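Local coordinates for glutamic acid/alanine-rich protein (PDB 2Y44), which is of unknown detailed function but is a helical surface protein of Trypanosoma congolense, probably contributing to the parasite's cell-surface layer, at residues A28-S32 with D169-G174; L18-S22 with A85-T89; S136-A140 with I152-G156. Residues are numbered along the deposited sequence.

Contact 1: residues A28-S32 with D169-G174; sequences AVVSS and DVRTAG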
ATOM      1  N   ALA A  28       0.313  -0.700   9.028  1.00 17.11           N
ATOM      2  CA  ALA A  28      -0.871   0.116   9.355  1.00 16.87           C
ATOM      3  C   ALA A  28      -2.103  -0.754   9.647  1.00 17.15           C
ATOM      4  O   ALA A  28      -2.861  -0.442  10.571  1.00 17.96           O
ATOM      5  CB  ALA A  28      -1.181   1.096   8.275  1.00 17.63           C
ATOM      6  N   VAL A  29      -2.359  -1.758   8.797  1.00 14.53           N
ATOM      7  CA  VAL A  29      -3.540  -2.622   8.948  1.00 14.18           C
ATOM      8  C   VAL A  29      -3.420  -3.450  10.243  1.00 15.76           C
ATOM      9  O   VAL A  29      -4.390  -3.631  10.997  1.00 14.66           O
ATOM     10  CB  VAL A  29      -3.690  -3.552   7.731  1.00 14.31           C
ATOM     11  CG1 VAL A  29      -4.668  -4.690   8.017  1.00 17.97           C
ATOM     12  CG2 VAL A  29      -4.140  -2.739   6.518  1.00 15.96           C
ATOM     13  N   VAL A  30      -2.230  -3.978  10.470  1.00 13.53           N
ATOM     14  CA  VAL A  30      -1.950  -4.729  11.700  1.00 16.01           C
ATOM     15  C   VAL A  30      -2.193  -3.864  12.930  1.00 15.24           C
ATOM     16  O   VAL A  30      -2.778  -4.356  13.906  1.00 17.57           O
ATOM     17  CB  VAL A  30      -0.505  -5.306  11.705  1.00 15.67           C
ATOM     18  CG1 VAL A  30      -0.057  -5.726  13.134  1.00 19.17           C
ATOM     19  CG2 VAL A  30      -0.414  -6.468  10.741  1.00 17.13           C
ATOM     20  N   SER A  31      -1.736  -2.607  12.913  1.00 15.45           N
ATOM     21  CA  SER A  31      -1.979  -1.720  14.080  1.00 18.87           C
ATOM     22  C   SER A  31      -3.488  -1.476  14.247  1.00 16.96           C
ATOM     23  O   SER A  31      -4.007  -1.466  15.377  1.00 16.69           O
ATOM     24  CB  SER A  31      -1.230  -0.402  13.957  1.00 20.69           C
ATOM     25  OG  SER A  31      -1.512   0.458  15.055  1.00 25.96           O
ATOM     26  N   SER A  32      -4.175  -1.221  13.145  1.00 18.22           N
ATOM     27  CA  SER A  32      -5.627  -1.044  13.214  1.00 16.36           C
ATOM     28  C   SER A  32      -6.324  -2.248  13.824  1.00 17.29           C
ATOM     29  O   SER A  32      -7.246  -2.085  14.633  1.00 16.22           O
ATOM     30  CB  SER A  32      -6.252  -0.745  11.840  1.00 17.49           C
ATOM     31  OG  SER A  32      -5.860   0.530  11.374  1.00 18.65           O
ATOM     32  N   ASP A 169      -7.173  -1.545   1.543  1.00 14.14           N
ATOM     33  CA  ASP A 169      -6.990  -2.320   2.770  1.00 14.25           C
ATOM     34  C   ASP A 169      -6.773  -1.414   4.002  1.00 14.23           C
ATOM     35  O   ASP A 169      -7.433  -1.607   5.046  1.00 16.24           O
ATOM     36  CB  ASP A 169      -5.773  -3.221   2.628  1.00 13.48           C
ATOM     37  CG  ASP A 169      -5.961  -4.321   1.650  1.00 17.72           C
ATOM     38  OD1 ASP A 169      -7.117  -4.681   1.327  1.00 20.44           O
ATOM     39  OD2 ASP A 169      -4.920  -4.877   1.293  1.00 17.97           O
ATOM     40  N   VAL A 170      -5.870  -0.435   3.885  1.00 13.88           N
ATOM     41  CA  VAL A 170      -5.612   0.531   4.951  1.00 14.47           C
ATOM     42  C   VAL A 170      -6.904   1.242   5.399  1.00 14.90           C
ATOM     43  O   VAL A 170      -7.262   1.179   6.583  1.00 13.24           O
ATOM     44  CB  VAL A 170      -4.487   1.541   4.576  1.00 14.13           C
ATOM     45  CG1 VAL A 170      -4.389   2.681   5.586  1.00 15.83           C
ATOM     46  CG2 VAL A 170      -3.121   0.776   4.466  1.00 14.21           C
ATOM     47  N   ARG A 171      -7.664   1.760   4.432  1.00 17.03           N
ATOM     48  CA  ARG A 171      -8.932   2.400   4.751  1.00 16.84           C
ATOM     49  C   ARG A 171      -9.910   1.446   5.470  1.00 16.57           C
ATOM     50  O   ARG A 171     -10.590   1.843   6.449  1.00 15.90           O
ATOM     51  CB  ARG A 171      -9.583   2.982   3.479  1.00 16.12           C
ATOM     52  CG  ARG A 171      -8.830   4.212   2.936  1.00 19.07           C
ATOM     53  CD  ARG A 171      -9.623   4.909   1.809  1.00 20.53           C
ATOM     54  NE  ARG A 171     -10.054   3.995   0.760  1.00 24.27           N
ATOM     55  CZ  ARG A 171      -9.370   3.718  -0.350  1.00 23.42           C
ATOM     56  NH1 ARG A 171      -8.197   4.306  -0.603  1.00 18.52           N
ATOM     57  NH2 ARG A 171      -9.898   2.871  -1.234  1.00 25.99           N
ATOM     58  N   THR A 172     -10.092   0.263   4.892  1.00 16.64           N
ATOM     59  CA  THR A 172     -11.046  -0.724   5.404  1.00 16.97           C
ATOM     60  C   THR A 172     -10.725  -1.142   6.847  1.00 16.72           C
ATOM     61  O   THR A 172     -11.616  -1.153   7.714  1.00 15.71           O
ATOM     62  CB  THR A 172     -11.058  -1.939   4.475  1.00 18.97           C
ATOM     63  OG1 THR A 172     -11.496  -1.503   3.179  1.00 18.18           O
ATOM     64  CG2 THR A 172     -11.977  -3.035   4.979  1.00 15.67           C
ATOM     65  N   ALA A 173      -9.444  -1.321   7.129  1.00 15.30           N
ATOM     66  CA  ALA A 173      -9.046  -1.675   8.479  1.00 17.64           C
ATOM     67  C   ALA A 173      -9.153  -0.487   9.443  1.00 17.27           C
ATOM     68  O   ALA A 173      -9.477  -0.671  10.633  1.00 17.68           O
ATOM     69  CB  ALA A 173      -7.636  -2.317   8.476  1.00 17.07           C
ATOM     70  N   GLY A 174      -8.955   0.732   8.923  1.00 17.17           N
ATOM     71  CA  GLY A 174      -9.068   1.947   9.737  1.00 16.96           C
ATOM     72  C   GLY A 174     -10.528   2.166  10.091  1.00 16.49           C
ATOM     73  O   GLY A 174     -10.850   2.529  11.228  1.00 16.95           O
TER
HETATM   74  O   HOH W   1      -5.365   1.015   8.790  1.00 21.57           O
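This is a parallel helix-helix contact within the elongated three-helix bundle of the ectodomain, joining helix 18-53 to the last long helix, 149-183. The short segments run almost side by side, 9° apart, with axes 8.7 Å from each other at closest approach. Small residues make that closeness possible: A173 points its CB toward the partner, and S32 does the same from the other side, so S32 CB comes within 3.4 Å of A173 O. V29 buries the most surface; its CG1 lies 3.8 Å from A173 CB and its CG2 3.8 Å from D169 O, while its side chain also touches V77 and V78 of helix 57-107, the third member of the bundle. D169 binds that same helix through a hydrogen bond to H84. No direct hydrogen bond joins the two segments. S32 OG, also hydrogen-bonded to K177, instead reaches across through a water, lying 2.7 Å from the water oxygen, which donates to V170 O at 2.9 Å.

Contact 2: residues L18-S22 with A85-T89; sequences LETAS and AADLT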
ATOM      1  N   LEU A  18       7.947   0.297  -3.837  1.00 18.26           N
ATOM      2  CA  LEU A  18       6.727  -0.490  -3.598  1.00 19.46           C
ATOM      3  C   LEU A  18       6.868  -1.463  -2.420  1.00 19.41           C
ATOM      4  O   LEU A  18       5.924  -1.663  -1.688  1.00 20.60           O
ATOM      5  CB  LEU A  18       6.279  -1.269  -4.836  1.00 20.24           C
ATOM      6  CG  LEU A  18       5.887  -0.494  -6.097  1.00 17.58           C
ATOM      7  CD1 LEU A  18       5.759  -1.441  -7.296  1.00 14.52           C
ATOM      8  CD2 LEU A  18       4.634   0.307  -5.851  1.00 24.50           C
ATOM      9  N   GLU A  19       8.020  -2.124  -2.283  1.00 18.22           N
ATOM     10  CA  GLU A  19       8.201  -3.030  -1.122  1.00 18.60           C
ATOM     11  C   GLU A  19       8.021  -2.270   0.220  1.00 17.95           C
ATOM     12  O   GLU A  19       7.274  -2.705   1.109  1.00 15.63           O
ATOM     13  CB  GLU A  19       9.579  -3.726  -1.184  1.00 19.88           C
ATOM     14  CG  GLU A  19       9.698  -4.899  -0.236  1.00 28.25           C
ATOM     15  CD  GLU A  19      10.859  -5.815  -0.584  1.00 34.93           C
ATOM     16  OE1 GLU A  19      11.745  -5.422  -1.397  1.00 32.56           O
ATOM     17  OE2 GLU A  19      10.895  -6.921  -0.008  1.00 39.11           O
ATOM     18  N   THR A  20       8.635  -1.106   0.327  1.00 19.34           N
ATOM     19  CA  THR A  20       8.516  -0.308   1.537  1.00 19.90           C
ATOM     20  C   THR A  20       7.081   0.159   1.733  1.00 19.76           C
ATOM     21  O   THR A  20       6.561   0.085   2.828  1.00 19.81           O
ATOM     22  CB  THR A  20       9.482   0.852   1.517  1.00 21.22           C
ATOM     23  OG1 THR A  20      10.808   0.320   1.622  1.00 24.80           O
ATOM     24  CG2 THR A  20       9.233   1.786   2.690  1.00 23.06           C
ATOM     25  N   ALA A  21       6.450   0.630   0.665  1.00 19.58           N
ATOM     26  CA  ALA A  21       5.014   0.980   0.746  1.00 18.28           C
ATOM     27  C   ALA A  21       4.117  -0.185   1.192  1.00 17.58           C
ATOM     28  O   ALA A  21       3.165   0.011   1.956  1.00 20.08           O
ATOM     29  CB  ALA A  21       4.537   1.567  -0.584  1.00 17.73           C
ATOM     30  N   SER A  22       4.366  -1.388   0.654  1.00 16.60           N
ATOM     31  CA  SER A  22       3.607  -2.580   1.015  1.00 16.81           C
ATOM     32  C   SER A  22       3.811  -2.878   2.479  1.00 17.84           C
ATOM     33  O   SER A  22       2.874  -3.149   3.209  1.00 17.17           O
ATOM     34  CB  SER A  22       4.074  -3.794   0.182  1.00 17.52           C
ATOM     35  OG  SER A  22       3.772  -3.573  -1.184  1.00 27.62           O
ATOM     36  N   ALA A  85       0.205  -7.331  -0.411  1.00 13.10           N
ATOM     37  CA  ALA A  85       1.568  -6.822  -0.351  1.00 13.28           C
ATOM     38  C   ALA A  85       2.527  -7.791  -1.053  1.00 14.48           C
ATOM     39  O   ALA A  85       3.406  -7.349  -1.818  1.00 15.57           O
ATOM     40  CB  ALA A  85       1.963  -6.639   1.108  1.00 15.16           C
ATOM     41  N   ALA A  86       2.390  -9.082  -0.753  1.00 13.98           N
ATOM     42  CA  ALA A  86       3.318 -10.089  -1.333  1.00 15.19           C
ATOM     43  C   ALA A  86       3.044 -10.226  -2.853  1.00 14.03           C
ATOM     44  O   ALA A  86       3.983 -10.437  -3.638  1.00 15.56           O
ATOM     45  CB  ALA A  86       3.192 -11.397  -0.645  1.00 17.89           C
ATOM     46  N   ASP A  87       1.783 -10.117  -3.260  1.00 13.77           N
ATOM     47  CA  ASP A  87       1.470 -10.154  -4.700  1.00 16.06           C
ATOM     48  C   ASP A  87       2.158  -8.973  -5.400  1.00 15.79           C
ATOM     49  O   ASP A  87       2.751  -9.105  -6.484  1.00 17.54           O
ATOM     50  CB  ASP A  87      -0.042 -10.025  -4.959  1.00 16.46           C
ATOM     51  CG  ASP A  87      -0.852 -11.270  -4.582  1.00 20.94           C
ATOM     52  OD1 ASP A  87      -0.293 -12.348  -4.305  1.00 23.24           O
ATOM     53  OD2 ASP A  87      -2.094 -11.149  -4.578  1.00 30.19           O
ATOM     54  N   LEU A  88       2.044  -7.789  -4.811  1.00 13.48           N
ATOM     55  CA  LEU A  88       2.568  -6.604  -5.483  1.00 14.69           C
ATOM     56  C   LEU A  88       4.112  -6.612  -5.539  1.00 15.54           C
ATOM     57  O   LEU A  88       4.722  -6.314  -6.571  1.00 16.45           O
ATOM     58  CB  LEU A  88       2.085  -5.338  -4.760  1.00 14.83           C
ATOM     59  CG  LEU A  88       2.693  -4.033  -5.243  1.00 10.14           C
ATOM     60  CD1 LEU A  88       2.321  -3.786  -6.726  1.00 17.56           C
ATOM     61  CD2 LEU A  88       2.202  -2.856  -4.385  1.00 13.95           C
ATOM     62  N   THR A  89       4.728  -7.045  -4.451  1.00 16.18           N
ATOM     63  CA  THR A  89       6.189  -7.210  -4.439  1.00 18.32           C
ATOM     64  C   THR A  89       6.655  -8.220  -5.501  1.00 19.71           C
ATOM     65  O   THR A  89       7.622  -7.953  -6.247  1.00 20.76           O
ATOM     66  CB  THR A  89       6.710  -7.558  -3.010  1.00 16.47           C
ATOM     67  OG1 THR A  89       6.169  -8.800  -2.602  1.00 28.06           O
ATOM     68  CG2 THR A  89       6.295  -6.492  -2.003  1.00 16.76           C
TER
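S22, L88 and T89 carry most of this buried, antiparallel packing between the start of helix 18-53 and helix 57-107. The segment axes are 9.4 Å apart and run at 179° to one another. S22 is the most covered residue: its CB meets A85 CB at 3.7 Å, where the two CA atoms are only 4.9 Å apart, and its OG lies against apolar carbons, 3.6 Å from L88 CD2 and 3.9 Å from T89 CG2. The CA-to-CB bond of L88 points toward the partner, and its CD1 lies 4.2 Å from L18 CD1. On the flank, T89 lays CG2 4.0 Å from E19 CA, covering the backbone of helix 18-53. L166 of helix 149-183 touches S22, A85 and L88, so the third helix of the bundle closes over this seam. The chemistry is one of shape more than of polar pairing: S22 OG donates to L18 O of its own helix at 2.9 Å, which satisfies the hydroxyl internally and lets serine pack like a small apolar residue.

Contact 3: residues S136-A140 with I152-G156; sequences SAFDA and IREHG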
ATOM      1  N   SER A 136       1.018   8.552 -12.235  1.00 14.84           N
ATOM      2  CA  SER A 136       1.530   9.727 -12.901  1.00 16.52           C
ATOM      3  C   SER A 136       2.878   9.452 -13.558  1.00 16.37           C
ATOM      4  O   SER A 136       3.110   9.849 -14.718  1.00 14.98           O
ATOM      5  CB  SER A 136       1.672  10.854 -11.898  1.00 18.65           C
ATOM      6  OG  SER A 136       0.366  11.256 -11.484  1.00 24.24           O
ATOM      7  N   ALA A 137       3.730   8.725 -12.838  1.00 13.51           N
ATOM      8  CA  ALA A 137       5.073   8.412 -13.336  1.00 14.56           C
ATOM      9  C   ALA A 137       4.975   7.582 -14.632  1.00 13.48           C
ATOM     10  O   ALA A 137       5.701   7.836 -15.596  1.00 13.89           O
ATOM     11  CB  ALA A 137       5.902   7.658 -12.259  1.00 13.58           C
ATOM     12  N   PHE A 138       4.096   6.595 -14.655  1.00 14.37           N
ATOM     13  CA  PHE A 138       3.961   5.793 -15.874  1.00 13.50           C
ATOM     14  C   PHE A 138       3.333   6.604 -16.999  1.00 14.72           C
ATOM     15  O   PHE A 138       3.725   6.438 -18.147  1.00 16.52           O
ATOM     16  CB  PHE A 138       3.144   4.519 -15.609  1.00 14.19           C
ATOM     17  CG  PHE A 138       3.974   3.382 -15.081  1.00 15.57           C
ATOM     18  CD1 PHE A 138       4.580   2.505 -15.956  1.00 13.21           C
ATOM     19  CD2 PHE A 138       4.152   3.215 -13.728  1.00 14.24           C
ATOM     20  CE1 PHE A 138       5.391   1.465 -15.509  1.00 12.28           C
ATOM     21  CE2 PHE A 138       4.950   2.146 -13.257  1.00 12.77           C
ATOM     22  CZ  PHE A 138       5.548   1.280 -14.149  1.00 15.01           C
ATOM     23  N   ASP A 139       2.297   7.412 -16.687  1.00 12.83           N
ATOM     24  CA  ASP A 139       1.707   8.355 -17.697  1.00 15.29           C
ATOM     25  C   ASP A 139       2.802   9.224 -18.359  1.00 13.27           C
ATOM     26  O   ASP A 139       2.803   9.465 -19.570  1.00 12.83           O
ATOM     27  CB  ASP A 139       0.672   9.298 -17.050  1.00 16.10           C
ATOM     28  CG  ASP A 139      -0.707   8.645 -16.849  1.00 17.62           C
ATOM     29  OD1 ASP A 139      -0.921   7.519 -17.333  1.00 21.23           O
ATOM     30  OD2 ASP A 139      -1.562   9.297 -16.204  1.00 22.21           O
ATOM     31  N   ALA A 140       3.719   9.744 -17.541  1.00 12.09           N
ATOM     32  CA  ALA A 140       4.748  10.653 -18.032  1.00 12.16           C
ATOM     33  C   ALA A 140       5.669   9.932 -18.985  1.00 12.58           C
ATOM     34  O   ALA A 140       5.998  10.463 -20.050  1.00 11.33           O
ATOM     35  CB  ALA A 140       5.558  11.238 -16.843  1.00 12.70           C
ATOM     36  N   ILE A 152       3.149   0.761 -22.005  1.00 16.58           N
ATOM     37  CA  ILE A 152       3.698   1.346 -20.774  1.00 16.71           C
ATOM     38  C   ILE A 152       2.601   1.606 -19.741  1.00 17.09           C
ATOM     39  O   ILE A 152       2.751   1.294 -18.560  1.00 15.47           O
ATOM     40  CB  ILE A 152       4.448   2.646 -21.132  1.00 17.22           C
ATOM     41  CG1 ILE A 152       5.724   2.295 -21.950  1.00 18.06           C
ATOM     42  CG2 ILE A 152       4.715   3.488 -19.857  1.00 18.17           C
ATOM     43  CD1 ILE A 152       6.373   3.463 -22.656  1.00 19.22           C
ATOM     44  N   ARG A 153       1.477   2.172 -20.178  1.00 16.82           N
ATOM     45  CA  ARG A 153       0.370   2.427 -19.248  1.00 16.23           C
ATOM     46  C   ARG A 153      -0.172   1.084 -18.711  1.00 19.98           C
ATOM     47  O   ARG A 153      -0.551   0.994 -17.558  1.00 18.45           O
ATOM     48  CB  ARG A 153      -0.771   3.181 -19.918  1.00 18.99           C
ATOM     49  CG  ARG A 153      -0.519   4.689 -20.256  1.00 18.22           C
ATOM     50  CD  ARG A 153      -1.677   5.199 -21.119  1.00 26.41           C
ATOM     51  NE  ARG A 153      -1.346   6.362 -21.960  1.00 21.22           N
ATOM     52  CZ  ARG A 153      -1.313   7.607 -21.491  1.00 21.27           C
ATOM     53  NH1 ARG A 153      -1.501   7.824 -20.194  1.00 19.81           N
ATOM     54  NH2 ARG A 153      -0.948   8.606 -22.273  1.00 16.55           N
ATOM     55  N   GLU A 154      -0.227   0.037 -19.544  1.00 19.19           N
ATOM     56  CA  GLU A 154      -0.722  -1.223 -19.001  1.00 21.34           C
ATOM     57  C   GLU A 154       0.235  -1.912 -18.042  1.00 21.01           C
ATOM     58  O   GLU A 154      -0.219  -2.476 -17.037  1.00 24.09           O
ATOM     59  CB  GLU A 154      -1.238  -2.191 -20.083  1.00 21.46           C
ATOM     60  CG  GLU A 154      -2.469  -1.671 -20.846  1.00 22.21           C
ATOM     61  CD  GLU A 154      -3.680  -1.425 -19.954  1.00 26.60           C
ATOM     62  OE1 GLU A 154      -3.949  -2.228 -19.026  1.00 32.00           O
ATOM     63  OE2 GLU A 154      -4.313  -0.358 -20.121  1.00 36.42           O
ATOM     64  N   HIS A 155       1.535  -1.817 -18.311  1.00 20.35           N
ATOM     65  CA  HIS A 155       2.568  -2.278 -17.381  1.00 22.74           C
ATOM     66  C   HIS A 155       2.349  -1.614 -16.049  1.00 20.98           C
ATOM     67  O   HIS A 155       2.375  -2.267 -14.984  1.00 22.39           O
ATOM     68  CB  HIS A 155       3.953  -1.889 -17.894  1.00 24.38           C
ATOM     69  CG  HIS A 155       4.459  -2.774 -18.983  1.00 34.57           C
ATOM     70  ND1 HIS A 155       5.791  -2.831 -19.337  1.00 41.10           N
ATOM     71  CD2 HIS A 155       3.807  -3.603 -19.831  1.00 36.70           C
ATOM     72  CE1 HIS A 155       5.944  -3.714 -20.308  1.00 43.07           C
ATOM     73  NE2 HIS A 155       4.755  -4.188 -20.633  1.00 41.67           N
ATOM     74  N   GLY A 156       2.149  -0.307 -16.099  1.00 20.17           N
ATOM     75  CA  GLY A 156       1.990   0.440 -14.868  1.00 17.61           C
ATOM     76  C   GLY A 156       0.685   0.128 -14.176  1.00 20.07           C
ATOM     77  O   GLY A 156       0.614   0.148 -12.950  1.00 17.92           O
TER
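Two helices of a hairpin meet here, 136-140 on helix 131-144 and 152-156 near the start of helix 149-183, with segment axes 8.8 Å apart and inclined at 164°, so nearly antiparallel. Along the first segment, S136 and A137 stand clear of the partner: S136 OG bonds back to K132 O, and A137 packs on V11 and Q14 of helix 2-16. F138 then supplies the main apolar anchor. It points toward the second helix and has the largest area covered of any residue in the contact, with its ring laid flat over G156. G156 CA sits 3.4 Å from the F138 ring centroid and only 6° off the ring normal, a well-formed CH-pi contact. A side chain at 156 could not coexist with this ring position, since an ideal CB would fall 2.4 Å from F138 CG. The same ring also reaches the preceding turn, with F138 CD1 3.4 Å from I152 O and 4.0 Å from I152 CG2. D139, next along, leaves its helix sideways but carries its carboxylate across to R153, forming a salt bridge of 2.9 Å between D139 OD1 and R153 NH1 at the more exposed margin of the seam. A140 turns away and touches T7 of helix 2-16. The segment thus packs on two helices: F138 and D139 hold helix 149-183, while A137, A140 and F138, which also touches V11, rest on helix 2-16.

Contacts 1 and 2 share helix 18-53 and lie along the same bundle, their centres 15 Å apart and nearest atoms about 6 Å apart without touching. Between them they fix that helix against both of its long companions: parallel to helix 149-183 at contact 1, antiparallel to helix 57-107 at contact 2. In sequence their segments alternate. Contact 3 lies farther from the chain centre, about 18 Å from it to the contact's own centre, where the N-terminal part of helix 149-183 pairs with helix 131-144; its centre is 18 Å from that of contact 2 and 27 Å from that of contact 1. Helix 149-183 therefore ties the hairpin to the long bundle.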